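Local coordinates for uncharacterized protein (Ruminococcus gnavus, PDB 4HYZ) that is of unknown function but belongs to the DUF3887 family and has an NTF2-like fold of helices packed on an antiparallel sheet, at residues E9-K13 / E14-K18. Residues are numbered along the deposited sequence; the frame is centred on the assembly and turned at random. Where two conformers were deposited one is given.
Sequences EGFDK and ETVRK. With SO4 (sulfate ion), chain K; SO4 (sulfate ion), chain M.
D12 OD2 is gripped by two donors at the start of helix 13-28. T15 N reaches it at 3.3 Å with a nearly straight N-H (163°), yet from above the carboxylate, 50° out of its plane. The second donor is a water, 3.1 Å from D12 OD2, which in turn accepts from E14 N and so links that helix-start amide to the same carboxylate. The other oxygen, D12 OD1, takes the shorter bond, 2.6 Å from T15 OG1, which meets it on the syn side and closer to the carboxylate plane. Two torsions bring these groups together: D12 CG sits between its backbone N and carbonyl carbon (chi1 78°), while T15 OG1 lies beside its own backbone N, and the two side chains cross at about a right angle. The bond from T15 N to the side chain of D12 defines an N-cap, with T15 in the N3 position. Amides at the helix start, one direct and one through water, would tend to stabilise a negative charge on D12. The helical backbone pattern begins at once, V16 N donating to D12 O at 3.1 Å and R17 N to K13 O at 2.8 Å. On the buried side V16 CG2 comes within 4.2 Å of F11 CD2, meeting the ring obliquely, and M107 touches both side chains. V16 also rests on Y73 and V86, so the first turn of the helix packs against strands 65-78 and 81-92 of the antiparallel sheet, consistent with an NTF2-like fold. K13, extended beyond CG, hydrogen-bonds through NZ to two sulfates, both probably from the crystallisation liquor, 3.0 Å from O1 of the chain K ion and 3.3 Å from O1 of the chain M ion; its side chain also packs on C71 of the second subunit.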
loop_
_atom_site.group_PDB
_atom_site.type_symbol
_atom_site.label_atom_id
_atom_site.label_comp_id
_atom_site.label_asym_id
_atom_site.label_seq_id
_atom_site.Cartn_x
_atom_site.Cartn_y
_atom_site.Cartn_z
ATOM N N GLU A 9 5.664 -2.100 -13.155
ATOM C CA GLU A 9 5.216 -2.471 -14.510
ATOM C C GLU A 9 6.090 -3.603 -15.036
ATOM O O GLU A 9 7.289 -3.609 -14.770
ATOM C CB GLU A 9 5.306 -1.257 -15.456
ATOM N N GLY A 10 5.501 -4.539 -15.780
ATOM C CA GLY A 10 6.223 -5.659 -16.376
ATOM C C GLY A 10 6.195 -6.918 -15.537
ATOM O O GLY A 10 6.620 -7.963 -16.003
ATOM N N PHE A 11 5.758 -6.818 -14.278
ATOM C CA PHE A 11 5.620 -7.976 -13.398
ATOM C C PHE A 11 4.139 -8.333 -13.243
ATOM O O PHE A 11 3.287 -7.452 -13.323
ATOM C CB PHE A 11 6.210 -7.689 -12.000
ATOM C CG PHE A 11 7.701 -7.546 -11.933
ATOM C CD1 PHE A 11 8.304 -6.296 -12.092
ATOM C CD2 PHE A 11 8.512 -8.650 -11.663
ATOM C CE1 PHE A 11 9.688 -6.155 -12.020
ATOM C CE2 PHE A 11 9.911 -8.510 -11.606
ATOM C CZ PHE A 11 10.489 -7.261 -11.777
ATOM N N ASP A 12 3.812 -9.605 -12.991
ATOM C CA ASP A 12 2.401 -9.891 -12.723
ATOM C C ASP A 12 2.332 -10.851 -11.564
ATOM O O ASP A 12 3.243 -11.649 -11.365
ATOM C CB ASP A 12 1.617 -10.346 -13.957
ATOM C CG ASP A 12 1.855 -11.754 -14.325
ATOM O OD1 ASP A 12 2.827 -12.004 -15.057
ATOM O OD2 ASP A 12 1.094 -12.624 -13.842
ATOM N N LYS A 13 1.278 -10.732 -10.766
ATOM C CA LYS A 13 1.126 -11.456 -9.496
ATOM C C LYS A 13 1.245 -12.975 -9.627
ATOM O O LYS A 13 2.009 -13.578 -8.889
ATOM C CB LYS A 13 -0.197 -11.104 -8.815
ATOM C CG LYS A 13 -0.253 -9.678 -8.287
ATOM C CD LYS A 13 -1.591 -9.444 -7.624
ATOM C CE LYS A 13 -1.976 -7.984 -7.536
ATOM N NZ LYS A 13 -3.378 -7.801 -7.022
ATOM N N GLU A 14 0.496 -13.570 -10.544
ATOM C CA GLU A 14 0.455 -15.005 -10.795
ATOM C C GLU A 14 1.860 -15.544 -11.143
ATOM O O GLU A 14 2.266 -16.534 -10.560
ATOM C CB GLU A 14 -0.564 -15.272 -11.931
ATOM C CG GLU A 14 -1.013 -16.712 -12.111
ATOM C CD GLU A 14 -1.816 -17.008 -13.376
ATOM O OE1 GLU A 14 -1.883 -16.139 -14.278
ATOM O OE2 GLU A 14 -2.330 -18.144 -13.484
ATOM N N THR A 15 2.616 -14.870 -12.034
ATOM C CA THR A 15 3.974 -15.270 -12.422
ATOM C C THR A 15 4.896 -15.203 -11.205
ATOM O O THR A 15 5.699 -16.108 -10.995
ATOM C CB THR A 15 4.486 -14.359 -13.547
ATOM O OG1 THR A 15 3.584 -14.489 -14.614
ATOM C CG2 THR A 15 5.884 -14.741 -14.056
ATOM N N VAL A 16 4.786 -14.120 -10.424
ATOM C CA VAL A 16 5.638 -13.916 -9.262
ATOM C C VAL A 16 5.333 -14.965 -8.198
ATOM O O VAL A 16 6.284 -15.556 -7.696
ATOM C CB VAL A 16 5.538 -12.481 -8.710
ATOM C CG1 VAL A 16 6.250 -12.344 -7.340
ATOM C CG2 VAL A 16 6.123 -11.503 -9.730
ATOM N N ARG A 17 4.042 -15.212 -7.884
ATOM C CA ARG A 17 3.651 -16.211 -6.887
ATOM C C ARG A 17 4.160 -17.595 -7.308
ATOM O O ARG A 17 4.737 -18.291 -6.498
ATOM C CB ARG A 17 2.120 -16.227 -6.672
ATOM C CG ARG A 17 1.630 -17.293 -5.665
ATOM C CD ARG A 17 0.116 -17.320 -5.509
ATOM N NE ARG A 17 -0.369 -18.589 -4.938
ATOM C CZ ARG A 17 -0.899 -19.582 -5.649
ATOM N NH1 ARG A 17 -0.998 -19.483 -6.967
ATOM N NH2 ARG A 17 -1.304 -20.695 -5.048
ATOM N N LYS A 18 3.969 -17.973 -8.585
ATOM C CA LYS A 18 4.367 -19.259 -9.113
ATOM C C LYS A 18 5.895 -19.444 -9.001
ATOM O O LYS A 18 6.332 -20.507 -8.519
ATOM C CB LYS A 18 3.849 -19.467 -10.546
ATOM C CG LYS A 18 4.163 -20.849 -11.115
ATOM C CD LYS A 18 3.778 -20.963 -12.586
ATOM C CE LYS A 18 3.898 -22.382 -13.126
ATOM N NZ LYS A 18 5.271 -22.685 -13.629
HETATM S S SO4 K . -2.050 -6.903 -3.242
HETATM O O1 SO4 K . -2.742 -7.910 -4.049
HETATM O O2 SO4 K . -3.059 -6.126 -2.509
HETATM O O3 SO4 K . -1.121 -7.545 -2.277
HETATM O O4 SO4 K . -1.232 -5.979 -4.090
HETATM S S SO4 M . -6.417 -9.526 -9.008
HETATM O O1 SO4 M . -5.561 -10.078 -7.937
HETATM O O2 SO4 M . -6.458 -10.446 -10.142
HETATM O O3 SO4 M . -7.767 -9.374 -8.470
HETATM O O4 SO4 M . -5.895 -8.234 -9.499
HETATM O O HOH W 1 -1.636 -12.070 -12.382
#